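Local structure of CghA (Chaetomium globosum, 6KBC) at residues L163-L168 and I187-A192; W183-A188 and N272-R277; G221-M226 and F244-A249. The protein is a calycin-like protein of two beta-rich domains, N-terminal and C-terminal, with the ligand WK1 bound in a pocket that residues of both domains line. All coordinates share one frame; numbering follows the deposited sequence.

Contact 1: L163-L168 and I187-A192; sequences LGYPTL and IAMANA
Tyr165 turns one face of its ring to Met189, whose CB stands 3.5 Å from the centroid of the Tyr165 ring and 16° off the ring normal, a CH-pi contact displaced toward CD2 and CE2. With Met189 CG anti to its backbone N (chi1 -178°), this atom lies over the phenol end, 3.5 Å from Tyr165 CZ. Leu163 lies side by side with Met189 and adds its CD1, 3.7 Å from Met189 CG; its other methyl, Leu163 CD2, packs on the amide oxygen Asn191 OD1 at 3.4 Å, the two side chains crossing at about a right angle. Ala188 CB packs against the CB atoms of Tyr165 and Thr167. The loop 163-168 runs back, nearly antiparallel, along strand 181-200 of the calycin-like N-terminal domain where that strand turns a corner at Ile187 and Ala188; Val253 of the C-terminal domain packs on both Tyr165 and Met189. Toward the polar edge, Leu163 N donates an almost straight hydrogen bond to Met189 O (2.8 Å). The same carbonyl accepts from a water that takes the N-H of Tyr165, and a second water links Tyr165 O to Ala188 N. Thr167 OG1 is hydrogen-bonded to Arg185 O.

Contact 2: W183-A188 and N272-R277; sequences WFRPIA and NAALYR
Arg185 and Asn272 meet between two strands of the calycin-like architecture, 183-185 from the N-terminal domain and 272-277 from the C-terminal domain. The strands run in roughly the same direction, their axes 25° apart and 7.2 Å at closest approach, and side chains rather than backbone pairing join them. The one direct hydrogen bond runs from Arg185 NH1 to Asn272 O (3.1 Å), which lies close to the guanidinium plane, although the donor sits well above the plane of the carbonyl. Arg185 and Asn272 slide past each other in opposite directions, bringing Arg185 NH2 within 3.0 Å of Asn272 OD1 with the guanidinium and amide planes 60° apart. Asn272 ND2 is hydrogen-bonded to the carbonyl oxygens of Glu174 and Glu176. In van der Waals contact, the carbonyl oxygen of Trp183 rests 3.2 Å from Asn272 CG; the indole of Trp183 itself touches WK1 and bonds through NE1 to Asp227. The apolar part is small: Ala188 CB sits 3.8 Å from Tyr276 CZ. Tyr276 OH is hydrogen-bonded to Pro166 O and also joins a water bridge. The bend of the Arg185 chain at chi3 (-68°) places Arg185 NE, which gives its hydrogen to a water 2.9 Å from Arg185 NE and in the guanidinium plane, and that water donates to Tyr276 OH at 2.8 Å.

Contact 3: G221-M226 and F244-A249; sequences GAFGGM and FVRAQA
Arg246 lies flat against the backbone of Gly224 and Gly225, in the tight part of this contact. Gly225 N stands over the centre of the guanidinium, 3.5 Å from Arg246 CZ, and Gly224 C lies over the rim of the same face; a CB on Gly225 would run into Arg246 NH1, and its absence lets the guanidinium rest directly on the peptide link. The bend at chi3 (-48°) places Arg246 NE for its salt bridge to Asp52, and NH2 forms another to Asp227. These two salt bridges probably offset the buried charge and hold the group's rotation; Asp52 is itself held by Gly225 N. Beside the arginine, Phe223 takes Gln248 CB over one ring face, a CH-pi contact 4.0 Å from the centroid of the Phe223 ring. The contact joins strand 223-231 of the N-terminal calycin-like domain to strand 239-249 of the C-terminal one, 8.3 Å apart between segment axes and with no direct hydrogen bond across; Phe244, two residues before Arg246, touches WK1. The looser side is polar and partly exposed. There the extended Gln248 brings OE1 within 3.5 Å of Phe223 CD1, and a water donates both to Gln248 OE1 (2.7 Å) and to Gly221 O (2.6 Å).

The three contacts cluster on one side of the chain's centre: contacts 1 and 2 lie about 8 Å apart between centres, and contact 3 about 10 Å from each. Contacts 1 and 2 share Ile187 and Ala188 at the corner of strand 181-200, and that strand neighbours strand 223-231 of contact 3, the backbone bond from Met226 N to Ile187 O tying them together. Along the chain, contact 1 closes before contact 3 opens, and contact 3 is nested inside the loop closed by contact 2. Contact 1 is internal to the N-terminal domain, whereas contacts 2 and 3 join it to the C-terminal domain, and each has a residue of the WK1 pocket on one of its segments (Trp183, Phe244).

Contact 1: L163-L168 and I187-A192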
loop_
_atom_site.group_PDB
_atom_site.type_symbol
_atom_site.label_atom_id
_atom_site.label_comp_id
_atom_site.label_asym_id
_atom_site.label_seq_id
_atom_site.Cartn_x
_atom_site.Cartn_y
_atom_site.Cartn_z
ATOM N N LEU A 163 9.217 -13.005 4.995
ATOM C CA LEU A 163 9.955 -14.030 4.279
ATOM C C LEU A 163 11.388 -13.604 3.982
ATOM O O LEU A 163 12.126 -14.367 3.349
ATOM C CB LEU A 163 9.211 -14.401 2.994
ATOM C CG LEU A 163 7.796 -14.947 3.259
ATOM C CD1 LEU A 163 7.217 -15.621 2.035
ATOM C CD2 LEU A 163 7.801 -15.934 4.455
ATOM N N GLY A 164 11.791 -12.415 4.425
ATOM C CA GLY A 164 13.164 -11.964 4.254
ATOM C C GLY A 164 13.531 -11.531 2.850
ATOM O O GLY A 164 14.706 -11.619 2.468
ATOM N N TYR A 165 12.548 -11.092 2.056
ATOM C CA TYR A 165 12.833 -10.601 0.718
ATOM C C TYR A 165 13.655 -9.316 0.805
ATOM O O TYR A 165 13.351 -8.446 1.623
ATOM C CB TYR A 165 11.540 -10.279 -0.038
ATOM C CG TYR A 165 10.704 -11.433 -0.540
ATOM C CD1 TYR A 165 10.770 -12.705 0.046
ATOM C CD2 TYR A 165 9.801 -11.229 -1.576
ATOM C CE1 TYR A 165 9.976 -13.741 -0.424
ATOM C CE2 TYR A 165 9.012 -12.241 -2.039
ATOM C CZ TYR A 165 9.096 -13.491 -1.469
ATOM O OH TYR A 165 8.284 -14.472 -1.970
ATOM N N PRO A 166 14.657 -9.146 -0.052
ATOM C CA PRO A 166 15.348 -7.852 -0.125
ATOM C C PRO A 166 14.379 -6.753 -0.528
ATOM O O PRO A 166 13.570 -6.924 -1.442
ATOM C CB PRO A 166 16.418 -8.080 -1.201
ATOM C CG PRO A 166 15.907 -9.217 -2.019
ATOM C CD PRO A 166 15.146 -10.100 -1.062
ATOM N N THR A 167 14.463 -5.609 0.155
ATOM C CA THR A 167 13.450 -4.580 -0.058
ATOM C C THR A 167 13.865 -3.163 0.329
ATOM O O THR A 167 13.287 -2.190 -0.169
ATOM C CB THR A 167 12.187 -4.951 0.726
ATOM O OG1 THR A 167 11.125 -4.052 0.378
ATOM C CG2 THR A 167 12.442 -4.870 2.241
ATOM N N LEU A 168 14.835 -3.021 1.242
ATOM C CA LEU A 168 14.968 -1.700 1.855
ATOM C C LEU A 168 15.680 -0.744 0.895
ATOM O O LEU A 168 16.589 -1.155 0.169
ATOM C CB LEU A 168 15.729 -1.803 3.186
ATOM C CG LEU A 168 14.963 -2.555 4.292
ATOM C CD1 LEU A 168 15.836 -2.820 5.538
ATOM C CD2 LEU A 168 13.703 -1.795 4.704
ATOM N N ILE A 187 8.628 -4.403 4.730
ATOM C CA ILE A 187 8.530 -5.846 4.567
ATOM C C ILE A 187 7.803 -6.125 3.262
ATOM O O ILE A 187 6.589 -5.897 3.157
ATOM C CB ILE A 187 7.825 -6.534 5.738
ATOM C CG1 ILE A 187 8.548 -6.215 7.047
ATOM C CG2 ILE A 187 7.794 -8.020 5.483
ATOM C CD1 ILE A 187 7.737 -6.557 8.278
ATOM N N ALA A 188 8.546 -6.631 2.281
ATOM C CA ALA A 188 8.014 -6.845 0.943
ATOM C C ALA A 188 7.011 -7.986 0.927
ATOM O O ALA A 188 5.987 -7.906 0.236
ATOM C CB ALA A 188 9.165 -7.132 -0.020
ATOM N N MET A 189 7.288 -9.057 1.678
ATOM C CA MET A 189 6.486 -10.272 1.600
ATOM C C MET A 189 6.546 -10.989 2.943
ATOM O O MET A 189 7.635 -11.190 3.495
ATOM C CB MET A 189 7.006 -11.192 0.493
ATOM C CG MET A 189 6.202 -12.465 0.290
ATOM S SD MET A 189 4.447 -12.166 -0.003
ATOM C CE MET A 189 4.095 -13.793 -0.700
ATOM N N ALA A 190 5.389 -11.390 3.455
ATOM C CA ALA A 190 5.325 -12.054 4.747
ATOM C C ALA A 190 4.253 -13.130 4.715
ATOM O O ALA A 190 3.240 -12.990 4.021
ATOM C CB ALA A 190 5.015 -11.053 5.862
ATOM N N ASN A 191 4.486 -14.217 5.457
ATOM C CA ASN A 191 3.369 -15.054 5.874
ATOM C C ASN A 191 2.473 -14.231 6.770
ATOM O O ASN A 191 2.941 -13.603 7.721
ATOM C CB ASN A 191 3.829 -16.298 6.647
ATOM C CG ASN A 191 4.564 -17.272 5.790
ATOM O OD1 ASN A 191 5.590 -17.819 6.199
ATOM N ND2 ASN A 191 4.061 -17.499 4.580
ATOM N N ALA A 192 1.187 -14.225 6.472
ATOM C CA ALA A 192 0.252 -13.411 7.218
ATOM C C ALA A 192 -0.706 -14.314 7.977
ATOM O O ALA A 192 -1.101 -15.377 7.486
ATOM C CB ALA A 192 -0.516 -12.466 6.286
HETATM O O HOH W 1 9.989 -10.038 2.847
HETATM O O HOH W 2 11.301 -7.735 3.036
#

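Contact 2: W183-A188 and N272-R277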
loop_
_atom_site.group_PDB
_atom_site.type_symbol
_atom_site.label_atom_id
_atom_site.label_comp_id
_atom_site.label_asym_id
_atom_site.label_seq_id
_atom_site.Cartn_x
_atom_site.Cartn_y
_atom_site.Cartn_z
ATOM N N TRP A 183 7.320 6.116 -0.850
ATOM C CA TRP A 183 6.512 4.935 -0.595
ATOM C C TRP A 183 7.387 3.745 -0.932
ATOM O O TRP A 183 7.856 3.614 -2.064
ATOM C CB TRP A 183 5.227 4.922 -1.425
ATOM C CG TRP A 183 4.381 3.731 -1.134
ATOM C CD1 TRP A 183 4.691 2.419 -1.380
ATOM C CD2 TRP A 183 3.093 3.729 -0.524
ATOM N NE1 TRP A 183 3.666 1.609 -0.965
ATOM C CE2 TRP A 183 2.672 2.386 -0.439
ATOM C CE3 TRP A 183 2.242 4.731 -0.060
ATOM C CZ2 TRP A 183 1.451 2.023 0.115
ATOM C CZ3 TRP A 183 1.035 4.372 0.483
ATOM C CH2 TRP A 183 0.652 3.026 0.578
ATOM N N PHE A 184 7.636 2.890 0.048
ATOM C CA PHE A 184 8.403 1.690 -0.211
ATOM C C PHE A 184 7.951 0.649 0.807
ATOM O O PHE A 184 7.016 0.877 1.579
ATOM C CB PHE A 184 9.906 1.994 -0.165
ATOM C CG PHE A 184 10.355 2.549 1.151
ATOM C CD1 PHE A 184 10.323 3.923 1.389
ATOM C CD2 PHE A 184 10.766 1.701 2.167
ATOM C CE1 PHE A 184 10.704 4.440 2.618
ATOM C CE2 PHE A 184 11.159 2.208 3.394
ATOM C CZ PHE A 184 11.132 3.574 3.620
ATOM N N ARG A 185 8.622 -0.492 0.822
ATOM C CA ARG A 185 8.105 -1.653 1.541
ATOM C C ARG A 185 9.108 -2.136 2.576
ATOM O O ARG A 185 10.043 -2.886 2.242
ATOM C CB ARG A 185 7.751 -2.756 0.546
ATOM C CG ARG A 185 6.545 -2.348 -0.312
ATOM C CD ARG A 185 6.412 -3.178 -1.574
ATOM N NE ARG A 185 7.492 -2.915 -2.510
ATOM C CZ ARG A 185 7.488 -1.923 -3.397
ATOM N NH1 ARG A 185 6.446 -1.107 -3.478
ATOM N NH2 ARG A 185 8.529 -1.759 -4.197
ATOM N N PRO A 186 8.957 -1.740 3.837
ATOM C CA PRO A 186 9.839 -2.287 4.882
ATOM C C PRO A 186 9.791 -3.799 4.961
ATOM O O PRO A 186 10.819 -4.435 5.239
ATOM C CB PRO A 186 9.303 -1.626 6.154
ATOM C CG PRO A 186 8.772 -0.314 5.672
ATOM C CD PRO A 186 8.096 -0.663 4.356
ATOM N N ILE A 187 8.628 -4.403 4.730
ATOM C CA ILE A 187 8.530 -5.846 4.567
ATOM C C ILE A 187 7.803 -6.125 3.262
ATOM O O ILE A 187 6.589 -5.897 3.157
ATOM C CB ILE A 187 7.825 -6.534 5.738
ATOM C CG1 ILE A 187 8.548 -6.215 7.047
ATOM C CG2 ILE A 187 7.794 -8.020 5.483
ATOM C CD1 ILE A 187 7.737 -6.557 8.278
ATOM N N ALA A 188 8.546 -6.631 2.281
ATOM C CA ALA A 188 8.014 -6.845 0.943
ATOM C C ALA A 188 7.011 -7.986 0.927
ATOM O O ALA A 188 5.987 -7.906 0.236
ATOM C CB ALA A 188 9.165 -7.132 -0.020
ATOM N N ASN A 272 7.323 3.005 -7.437
ATOM C CA ASN A 272 8.219 2.226 -6.595
ATOM C C ASN A 272 7.621 0.828 -6.556
ATOM O O ASN A 272 6.546 0.636 -5.990
ATOM C CB ASN A 272 8.329 2.846 -5.210
ATOM C CG ASN A 272 9.488 2.282 -4.433
ATOM O OD1 ASN A 272 9.533 1.074 -4.180
ATOM N ND2 ASN A 272 10.470 3.130 -4.115
ATOM N N ALA A 273 8.275 -0.122 -7.218
ATOM C CA ALA A 273 7.682 -1.433 -7.431
ATOM C C ALA A 273 8.772 -2.484 -7.391
ATOM O O ALA A 273 9.960 -2.193 -7.562
ATOM C CB ALA A 273 6.939 -1.525 -8.772
ATOM N N ALA A 274 8.345 -3.727 -7.223
ATOM C CA ALA A 274 9.299 -4.818 -7.168
ATOM C C ALA A 274 8.621 -6.091 -7.635
ATOM O O ALA A 274 7.451 -6.332 -7.318
ATOM C CB ALA A 274 9.854 -4.996 -5.748
ATOM N N LEU A 275 9.359 -6.896 -8.388
ATOM C CA LEU A 275 8.940 -8.244 -8.725
ATOM C C LEU A 275 9.966 -9.214 -8.152
ATOM O O LEU A 275 11.174 -9.012 -8.306
ATOM C CB LEU A 275 8.807 -8.444 -10.223
ATOM C CG LEU A 275 8.422 -9.854 -10.657
ATOM C CD1 LEU A 275 6.981 -10.179 -10.250
ATOM C CD2 LEU A 275 8.618 -9.992 -12.166
ATOM N N TYR A 276 9.481 -10.245 -7.485
ATOM C CA TYR A 276 10.325 -11.288 -6.935
ATOM C C TYR A 276 9.941 -12.593 -7.598
ATOM O O TYR A 276 8.791 -12.783 -7.985
ATOM C CB TYR A 276 10.154 -11.402 -5.432
ATOM C CG TYR A 276 10.441 -10.136 -4.684
ATOM C CD1 TYR A 276 9.449 -9.183 -4.493
ATOM C CD2 TYR A 276 11.704 -9.905 -4.121
ATOM C CE1 TYR A 276 9.704 -8.019 -3.798
ATOM C CE2 TYR A 276 11.967 -8.742 -3.422
ATOM C CZ TYR A 276 10.966 -7.804 -3.265
ATOM O OH TYR A 276 11.204 -6.650 -2.566
ATOM N N ARG A 277 10.919 -13.478 -7.756
ATOM C CA ARG A 277 10.669 -14.850 -8.167
ATOM C C ARG A 277 11.322 -15.750 -7.131
ATOM O O ARG A 277 12.541 -15.694 -6.946
ATOM C CB ARG A 277 11.222 -15.134 -9.561
ATOM C CG ARG A 277 10.782 -16.487 -10.120
ATOM C CD ARG A 277 11.457 -16.799 -11.453
ATOM N NE ARG A 277 10.594 -17.608 -12.317
ATOM C CZ ARG A 277 10.387 -18.918 -12.171
ATOM N NH1 ARG A 277 10.983 -19.596 -11.192
ATOM N NH2 ARG A 277 9.584 -19.556 -13.013
HETATM O O HOH W 3 10.104 -4.124 -2.343
#

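Contact 3: G221-M226 and F244-A249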
loop_
_atom_site.group_PDB
_atom_site.type_symbol
_atom_site.label_atom_id
_atom_site.label_comp_id
_atom_site.label_asym_id
_atom_site.label_seq_id
_atom_site.Cartn_x
_atom_site.Cartn_y
_atom_site.Cartn_z
ATOM N N GLY A 221 -0.957 -20.189 3.874
ATOM C CA GLY A 221 -0.401 -19.509 2.724
ATOM C C GLY A 221 -0.880 -18.087 2.543
ATOM O O GLY A 221 -0.660 -17.505 1.475
ATOM N N ALA A 222 -1.531 -17.508 3.549
ATOM C CA ALA A 222 -1.951 -16.118 3.454
ATOM C C ALA A 222 -0.722 -15.223 3.521
ATOM O O ALA A 222 0.250 -15.523 4.222
ATOM C CB ALA A 222 -2.933 -15.766 4.569
ATOM N N PHE A 223 -0.752 -14.132 2.768
ATOM C CA PHE A 223 0.442 -13.323 2.595
ATOM C C PHE A 223 0.078 -11.849 2.654
ATOM O O PHE A 223 -1.081 -11.447 2.489
ATOM C CB PHE A 223 1.155 -13.657 1.271
ATOM C CG PHE A 223 0.373 -13.254 0.037
ATOM C CD1 PHE A 223 -0.584 -14.107 -0.509
ATOM C CD2 PHE A 223 0.597 -12.028 -0.570
ATOM C CE1 PHE A 223 -1.309 -13.735 -1.643
ATOM C CE2 PHE A 223 -0.125 -11.643 -1.712
ATOM C CZ PHE A 223 -1.082 -12.493 -2.248
ATOM N N GLY A 224 1.099 -11.040 2.871
ATOM C CA GLY A 224 0.888 -9.612 2.942
ATOM C C GLY A 224 2.220 -8.932 3.129
ATOM O O GLY A 224 3.276 -9.569 3.085
ATOM N N GLY A 225 2.161 -7.635 3.338
ATOM C CA GLY A 225 3.397 -6.881 3.524
ATOM C C GLY A 225 3.161 -5.662 4.363
ATOM O O GLY A 225 2.031 -5.408 4.743
ATOM N N MET A 226 4.239 -4.948 4.619
ATOM C CA MET A 226 4.185 -3.698 5.384
ATOM C C MET A 226 4.761 -2.613 4.478
ATOM O O MET A 226 5.832 -2.803 3.968
ATOM C CB MET A 226 4.982 -3.815 6.677
ATOM C CG MET A 226 4.682 -2.708 7.631
ATOM S SD MET A 226 5.733 -1.327 7.304
ATOM C CE MET A 226 4.802 0.002 8.045
ATOM N N PHE A 244 -2.003 0.985 -6.373
ATOM C CA PHE A 244 -1.391 0.040 -5.438
ATOM C C PHE A 244 -1.612 -1.376 -5.940
ATOM O O PHE A 244 -2.723 -1.721 -6.343
ATOM C CB PHE A 244 -1.997 0.163 -4.038
ATOM C CG PHE A 244 -1.468 -0.878 -3.060
ATOM C CD1 PHE A 244 -0.304 -0.643 -2.346
ATOM C CD2 PHE A 244 -2.128 -2.089 -2.880
ATOM C CE1 PHE A 244 0.204 -1.607 -1.446
ATOM C CE2 PHE A 244 -1.638 -3.059 -1.987
ATOM C CZ PHE A 244 -0.467 -2.815 -1.278
ATOM N N VAL A 245 -0.569 -2.211 -5.892
ATOM C CA VAL A 245 -0.715 -3.630 -6.209
ATOM C C VAL A 245 0.054 -4.444 -5.191
ATOM O O VAL A 245 1.209 -4.135 -4.888
ATOM C CB VAL A 245 -0.171 -3.998 -7.607
ATOM C CG1 VAL A 245 -0.300 -5.490 -7.846
ATOM C CG2 VAL A 245 -0.854 -3.227 -8.695
ATOM N N ARG A 246 -0.551 -5.534 -4.726
ATOM C CA ARG A 246 0.220 -6.620 -4.128
ATOM C C ARG A 246 -0.379 -7.915 -4.630
ATOM O O ARG A 246 -1.582 -8.127 -4.478
ATOM C CB ARG A 246 0.197 -6.583 -2.602
ATOM C CG ARG A 246 1.130 -7.655 -2.013
ATOM C CD ARG A 246 0.964 -7.811 -0.514
ATOM N NE ARG A 246 0.964 -6.536 0.197
ATOM C CZ ARG A 246 2.037 -5.772 0.396
ATOM N NH1 ARG A 246 3.234 -6.145 -0.054
ATOM N NH2 ARG A 246 1.911 -4.643 1.081
ATOM N N ALA A 247 0.439 -8.762 -5.248
ATOM C CA ALA A 247 -0.086 -9.973 -5.856
ATOM C C ALA A 247 0.953 -11.074 -5.772
ATOM O O ALA A 247 2.156 -10.813 -5.799
ATOM C CB ALA A 247 -0.462 -9.774 -7.326
ATOM N N GLN A 248 0.464 -12.309 -5.743
ATOM C CA GLN A 248 1.312 -13.496 -5.779
ATOM C C GLN A 248 0.738 -14.464 -6.801
ATOM O O GLN A 248 -0.471 -14.718 -6.802
ATOM C CB GLN A 248 1.396 -14.171 -4.406
ATOM C CG GLN A 248 2.241 -15.467 -4.443
ATOM C CD GLN A 248 2.405 -16.105 -3.078
ATOM O OE1 GLN A 248 1.446 -16.229 -2.320
ATOM N NE2 GLN A 248 3.633 -16.470 -2.745
ATOM N N ALA A 249 1.591 -14.978 -7.683
ATOM C CA ALA A 249 1.167 -15.947 -8.698
ATOM C C ALA A 249 2.320 -16.910 -8.922
ATOM O O ALA A 249 3.358 -16.515 -9.458
ATOM C CB ALA A 249 0.768 -15.264 -10.010
HETATM O O HOH W 4 1.419 -17.829 -0.109
#